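Insecticidal crystal protein Cry35Ab1 (Bacillus thuringiensis, PDB 4JP0) is one component of a binary insecticidal toxin active on western corn rootworm, needing its partner Cry34Ab1 for maximal toxicity. Local coordinates at residues A[9-14]-A[134-139]; A[251-256]-A[286-291]. All blocks are in the same frame, centred on the assembly; numbering follows the deposited sequence.

Contact 1: A[9-14]-A[134-139]; sequences EISNHA and QWNLTS
The first torsions of Asn-12 and Trp-135 set CG of each on the face of the sheet they share: Asn-12 CG anti to the backbone N (chi1 -173°), Trp-135 CG anti to the carbonyl carbon (chi1 -58°). The amide crosses one indole face steeply, its plane 74° from the ring, with Asn-12 ND2 3.4 Å from Trp-135 CZ2 and displaced toward the rim. Asn-12 CB adds an off-centre CH-pi contact, 4.1 Å from the centroid of the Trp-135 six-membered ring. On the same sheet face, Ile-10 CG2 reaches Trp-135 CE3 at 4.0 Å, while Ile-10 CG1 lies beside Leu-137 CG.

In this ricin-type beta-trefoil the strand axes approach to 4.6 Å and run antiparallel, with Glu-9/Thr-138 and Ser-11/Asn-136 as hydrogen-bonded pairs; just past strand 9-12, His-13 N bonds to Gln-134 O (2.8 Å). On the other face one water links Ser-11 OG (2.7 Å) to Asn-136 ND2 (3.1 Å), and a second links that ND2 to His-13 ND1.

Asn-12 OD1 accepts from Asn-15 N, Asn-12 ND2 donates to Asn-132 O, and Trp-135 NE1 to Leu-110 O. The buried Asn-12/Trp-135 side is thus satisfied by protein, the Ser-11/Asn-136 side bridged by water.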
# COMPACT_ATOMS: atom_id res chain seq x y z
N GLU A 9 4.19 -6.01 27.36
CA GLU A 9 3.85 -7.20 28.14
C GLU A 9 2.41 -6.96 28.55
O GLU A 9 2.03 -5.81 28.81
CB GLU A 9 4.75 -7.31 29.39
CG GLU A 9 6.15 -7.75 28.99
CD GLU A 9 7.10 -7.85 30.16
OE1 GLU A 9 6.78 -7.36 31.27
OE2 GLU A 9 8.17 -8.43 29.95
N ILE A 10 1.61 -7.99 28.60
CA ILE A 10 0.17 -7.83 28.93
C ILE A 10 -0.14 -8.62 30.20
O ILE A 10 0.09 -9.82 30.25
CB ILE A 10 -0.71 -8.31 27.76
CG1 ILE A 10 -0.46 -7.46 26.52
CG2 ILE A 10 -2.19 -8.25 28.10
CD1 ILE A 10 -1.18 -8.05 25.27
N SER A 11 -0.60 -7.94 31.24
CA SER A 11 -0.84 -8.61 32.52
C SER A 11 -2.25 -8.37 33.03
O SER A 11 -2.87 -7.35 32.73
CB SER A 11 0.19 -8.16 33.58
OG SER A 11 0.17 -6.77 33.78
N ASN A 12 -2.74 -9.30 33.85
CA ASN A 12 -4.09 -9.20 34.33
C ASN A 12 -4.24 -8.33 35.59
O ASN A 12 -3.44 -8.42 36.55
CB ASN A 12 -4.63 -10.58 34.62
CG ASN A 12 -6.11 -10.55 34.97
OD1 ASN A 12 -6.48 -10.66 36.12
ND2 ASN A 12 -6.96 -10.39 33.95
N HIS A 13 -5.26 -7.48 35.59
CA HIS A 13 -5.50 -6.61 36.74
C HIS A 13 -5.78 -7.39 38.02
O HIS A 13 -5.24 -7.06 39.07
CB HIS A 13 -6.67 -5.67 36.44
CG HIS A 13 -7.13 -4.83 37.60
ND1 HIS A 13 -6.46 -3.71 38.02
CD2 HIS A 13 -8.25 -4.89 38.35
CE1 HIS A 13 -7.13 -3.12 39.00
NE2 HIS A 13 -8.21 -3.83 39.23
N ALA A 14 -6.61 -8.43 37.93
CA ALA A 14 -7.00 -9.19 39.13
C ALA A 14 -5.89 -10.05 39.70
O ALA A 14 -5.69 -10.05 40.90
CB ALA A 14 -8.21 -10.11 38.86
N GLN A 134 -9.93 -7.06 33.16
CA GLN A 134 -9.15 -5.84 32.99
C GLN A 134 -7.65 -6.19 32.84
O GLN A 134 -7.13 -7.05 33.55
CB GLN A 134 -9.32 -4.88 34.17
CG GLN A 134 -10.76 -4.70 34.70
CD GLN A 134 -11.70 -4.23 33.63
OE1 GLN A 134 -11.41 -3.25 32.95
NE2 GLN A 134 -12.86 -4.90 33.49
N TRP A 135 -6.96 -5.46 31.97
CA TRP A 135 -5.60 -5.79 31.56
C TRP A 135 -4.72 -4.55 31.50
O TRP A 135 -5.18 -3.47 31.14
CB TRP A 135 -5.63 -6.45 30.15
CG TRP A 135 -6.48 -7.68 30.14
CD1 TRP A 135 -7.81 -7.75 29.96
CD2 TRP A 135 -6.06 -9.00 30.49
NE1 TRP A 135 -8.27 -9.04 30.11
CE2 TRP A 135 -7.20 -9.84 30.44
CE3 TRP A 135 -4.81 -9.58 30.75
CZ2 TRP A 135 -7.15 -11.21 30.69
CZ3 TRP A 135 -4.75 -10.96 30.99
CH2 TRP A 135 -5.92 -11.77 30.95
N ASN A 136 -3.44 -4.75 31.82
CA ASN A 136 -2.47 -3.69 31.79
C ASN A 136 -1.46 -3.96 30.71
O ASN A 136 -1.08 -5.09 30.52
CB ASN A 136 -1.75 -3.65 33.13
CG ASN A 136 -2.70 -3.26 34.27
OD1 ASN A 136 -3.48 -2.30 34.15
ND2 ASN A 136 -2.67 -4.02 35.34
N LEU A 137 -1.03 -2.88 30.04
CA LEU A 137 -0.01 -2.98 29.00
C LEU A 137 1.23 -2.27 29.48
O LEU A 137 1.18 -1.06 29.84
CB LEU A 137 -0.51 -2.42 27.66
CG LEU A 137 -1.18 -3.49 26.76
CD1 LEU A 137 -2.48 -3.98 27.30
CD2 LEU A 137 -1.38 -2.94 25.33
N THR A 138 2.34 -2.99 29.51
CA THR A 138 3.59 -2.43 29.97
C THR A 138 4.57 -2.37 28.80
O THR A 138 4.85 -3.39 28.21
CB THR A 138 4.17 -3.37 31.05
OG1 THR A 138 3.22 -3.48 32.13
CG2 THR A 138 5.45 -2.78 31.67
N SER A 139 5.06 -1.19 28.47
CA SER A 139 6.05 -1.05 27.38
C SER A 139 7.46 -1.45 27.81
O SER A 139 7.99 -0.90 28.77
CB SER A 139 6.09 0.39 26.89
OG SER A 139 7.03 0.47 25.81
O HOH W 1 1.74 -5.40 31.88
O HOH W 2 -0.24 -5.76 36.23
O HOH W 3 -4.05 -2.84 37.68

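Contact 2: A[251-256]-A[286-291]; sequences INIDSG and ETKIME
Asn-252 and Ile-289 form a single backbone bridge, their CA atoms 4.0 Å apart, with a hydrogen bond on each side of it. Met-290 N donates to Ile-251 O at 2.9 Å, in the carbonyl plane and on a lone pair. Ile-253 N meets Lys-288 O, also at 2.9 Å, with a C=O...N angle of 162°. A third bond is less regular: Asn-252 ND2 reaches Glu-286 O at 3.0 Å from above the carbonyl plane, 59° out of it.

Side chains close round this core. Met-290, bent at chi3 (-68°), places CE 3.6 Å from Ser-255 OG and near Ile-251 CG2. Ile-253 CG2 rests on Glu-286 CG at 3.7 Å, and Asp-254 CB approaches the same carbon.

Asn-252 to Ser-255 form a type I turn, closed by Ser-255 N to Asn-252 O; with Asn-252 N bonded to Gly-256 O and Ser-255 in the left-handed region, this is the G1-bulge hairpin that joins strands 249-251 and 257-259.

Further out, a water accepts from Asn-252 ND2 and donates to Thr-287 O (2.8 Å), while Gln-250 NE2 holds Asn-252 OD1. Asp-254 OD2 takes His-285 N. Lys-288 NZ forms a salt bridge with Glu-291 OE2 and bonds to Tyr-293 OH, and Gln-239 NE2 binds Met-290 O.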
# COMPACT_ATOMS: atom_id res chain seq x y z
N ILE A 251 -3.13 -4.69 -9.26
CA ILE A 251 -3.62 -3.50 -9.91
C ILE A 251 -4.44 -3.97 -11.08
O ILE A 251 -3.96 -4.76 -11.90
CB ILE A 251 -2.50 -2.61 -10.40
CG1 ILE A 251 -1.55 -2.22 -9.26
CG2 ILE A 251 -3.12 -1.36 -10.96
CD1 ILE A 251 -2.24 -1.60 -8.09
N ASN A 252 -5.68 -3.53 -11.15
CA ASN A 252 -6.57 -3.92 -12.25
C ASN A 252 -6.50 -2.96 -13.43
O ASN A 252 -5.81 -1.93 -13.38
CB ASN A 252 -8.00 -4.06 -11.76
CG ASN A 252 -8.23 -5.38 -11.08
OD1 ASN A 252 -7.32 -6.20 -10.97
ND2 ASN A 252 -9.47 -5.60 -10.62
N ILE A 253 -7.24 -3.27 -14.50
CA ILE A 253 -7.12 -2.51 -15.74
C ILE A 253 -7.46 -1.01 -15.59
O ILE A 253 -7.06 -0.14 -16.40
CB ILE A 253 -7.98 -3.24 -16.83
CG1 ILE A 253 -7.73 -2.68 -18.23
CG2 ILE A 253 -9.47 -3.20 -16.47
CD1 ILE A 253 -8.24 -3.58 -19.34
N ASP A 254 -8.24 -0.78 -14.56
CA ASP A 254 -8.75 0.43 -13.96
C ASP A 254 -7.60 1.26 -13.32
O ASP A 254 -7.74 2.44 -12.99
CB ASP A 254 -9.61 -0.18 -12.79
CG ASP A 254 -10.44 0.84 -12.02
OD1 ASP A 254 -9.86 1.79 -11.42
OD2 ASP A 254 -11.67 0.74 -11.90
N SER A 255 -6.45 0.61 -13.15
CA SER A 255 -5.37 1.17 -12.30
C SER A 255 -5.81 1.24 -10.83
O SER A 255 -5.12 1.82 -9.98
CB SER A 255 -4.87 2.54 -12.76
OG SER A 255 -4.01 2.40 -13.89
N GLY A 256 -6.96 0.65 -10.52
CA GLY A 256 -7.38 0.61 -9.13
C GLY A 256 -6.88 -0.67 -8.50
O GLY A 256 -6.52 -1.61 -9.19
N GLU A 286 -13.25 -2.69 -11.77
CA GLU A 286 -13.16 -3.71 -12.79
C GLU A 286 -12.78 -5.04 -12.19
O GLU A 286 -12.37 -5.13 -11.03
CB GLU A 286 -12.11 -3.34 -13.84
CG GLU A 286 -12.31 -1.98 -14.51
CD GLU A 286 -13.41 -1.95 -15.58
OE1 GLU A 286 -13.96 -3.01 -15.98
OE2 GLU A 286 -13.71 -0.83 -16.02
N THR A 287 -12.89 -6.08 -13.00
CA THR A 287 -12.54 -7.40 -12.54
C THR A 287 -11.28 -7.91 -13.23
O THR A 287 -10.66 -8.88 -12.79
CB THR A 287 -13.72 -8.35 -12.75
OG1 THR A 287 -13.44 -9.61 -12.13
CG2 THR A 287 -13.89 -8.70 -14.20
N LYS A 288 -10.86 -7.24 -14.31
CA LYS A 288 -9.68 -7.69 -15.04
C LYS A 288 -8.37 -7.13 -14.48
O LYS A 288 -8.25 -5.94 -14.33
CB LYS A 288 -9.80 -7.32 -16.53
CG LYS A 288 -8.69 -7.89 -17.39
CD LYS A 288 -8.93 -7.59 -18.87
CE LYS A 288 -8.01 -8.42 -19.80
NZ LYS A 288 -6.55 -8.02 -19.75
N ILE A 289 -7.41 -8.01 -14.19
CA ILE A 289 -6.09 -7.62 -13.74
C ILE A 289 -5.36 -6.88 -14.84
O ILE A 289 -5.52 -7.21 -15.99
CB ILE A 289 -5.28 -8.88 -13.35
CG1 ILE A 289 -3.97 -8.49 -12.65
CG2 ILE A 289 -4.96 -9.71 -14.57
CD1 ILE A 289 -3.30 -9.63 -11.88
N MET A 290 -4.54 -5.89 -14.49
CA MET A 290 -3.82 -5.19 -15.56
C MET A 290 -2.77 -6.07 -16.23
O MET A 290 -1.91 -6.67 -15.56
CB MET A 290 -3.11 -3.93 -15.07
CG MET A 290 -2.48 -3.17 -16.23
SD MET A 290 -1.48 -1.85 -15.61
CE MET A 290 -2.76 -0.77 -14.94
N GLU A 291 -2.79 -6.13 -17.55
CA GLU A 291 -1.73 -6.79 -18.26
C GLU A 291 -1.04 -5.82 -19.21
O GLU A 291 -0.87 -4.69 -18.89
CB GLU A 291 -2.21 -8.03 -19.00
CG GLU A 291 -3.47 -8.61 -18.47
CD GLU A 291 -3.88 -9.88 -19.15
OE1 GLU A 291 -3.31 -10.25 -20.20
OE2 GLU A 291 -4.76 -10.52 -18.58
O HOH W 4 -10.57 -8.48 -9.98

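From the N terminus, strand 6-12 enters contact 1 at once, and strand 135-142 returns to close it; 119 residues, none of them helical, separate segments 9-14 and 134-139. That contact ties the first strand of the chain, 6-12, to strand 135-142 within the beta-trefoil sheet. Contact 2 opens only after contact 1 has closed, so the two are in series and neither nest nor cross. It closes a shorter loop of 29 residues, including helix 272-279, and joins the turn after strand 249-251 to the segment leading into strand 292-301, in the region assigned to the P42 insecticidal crystal toxin family. The centres lie 46 Å apart, on opposite sides of the chain's centre, and the nearest atoms about 33 Å apart, so the two contacts do not touch.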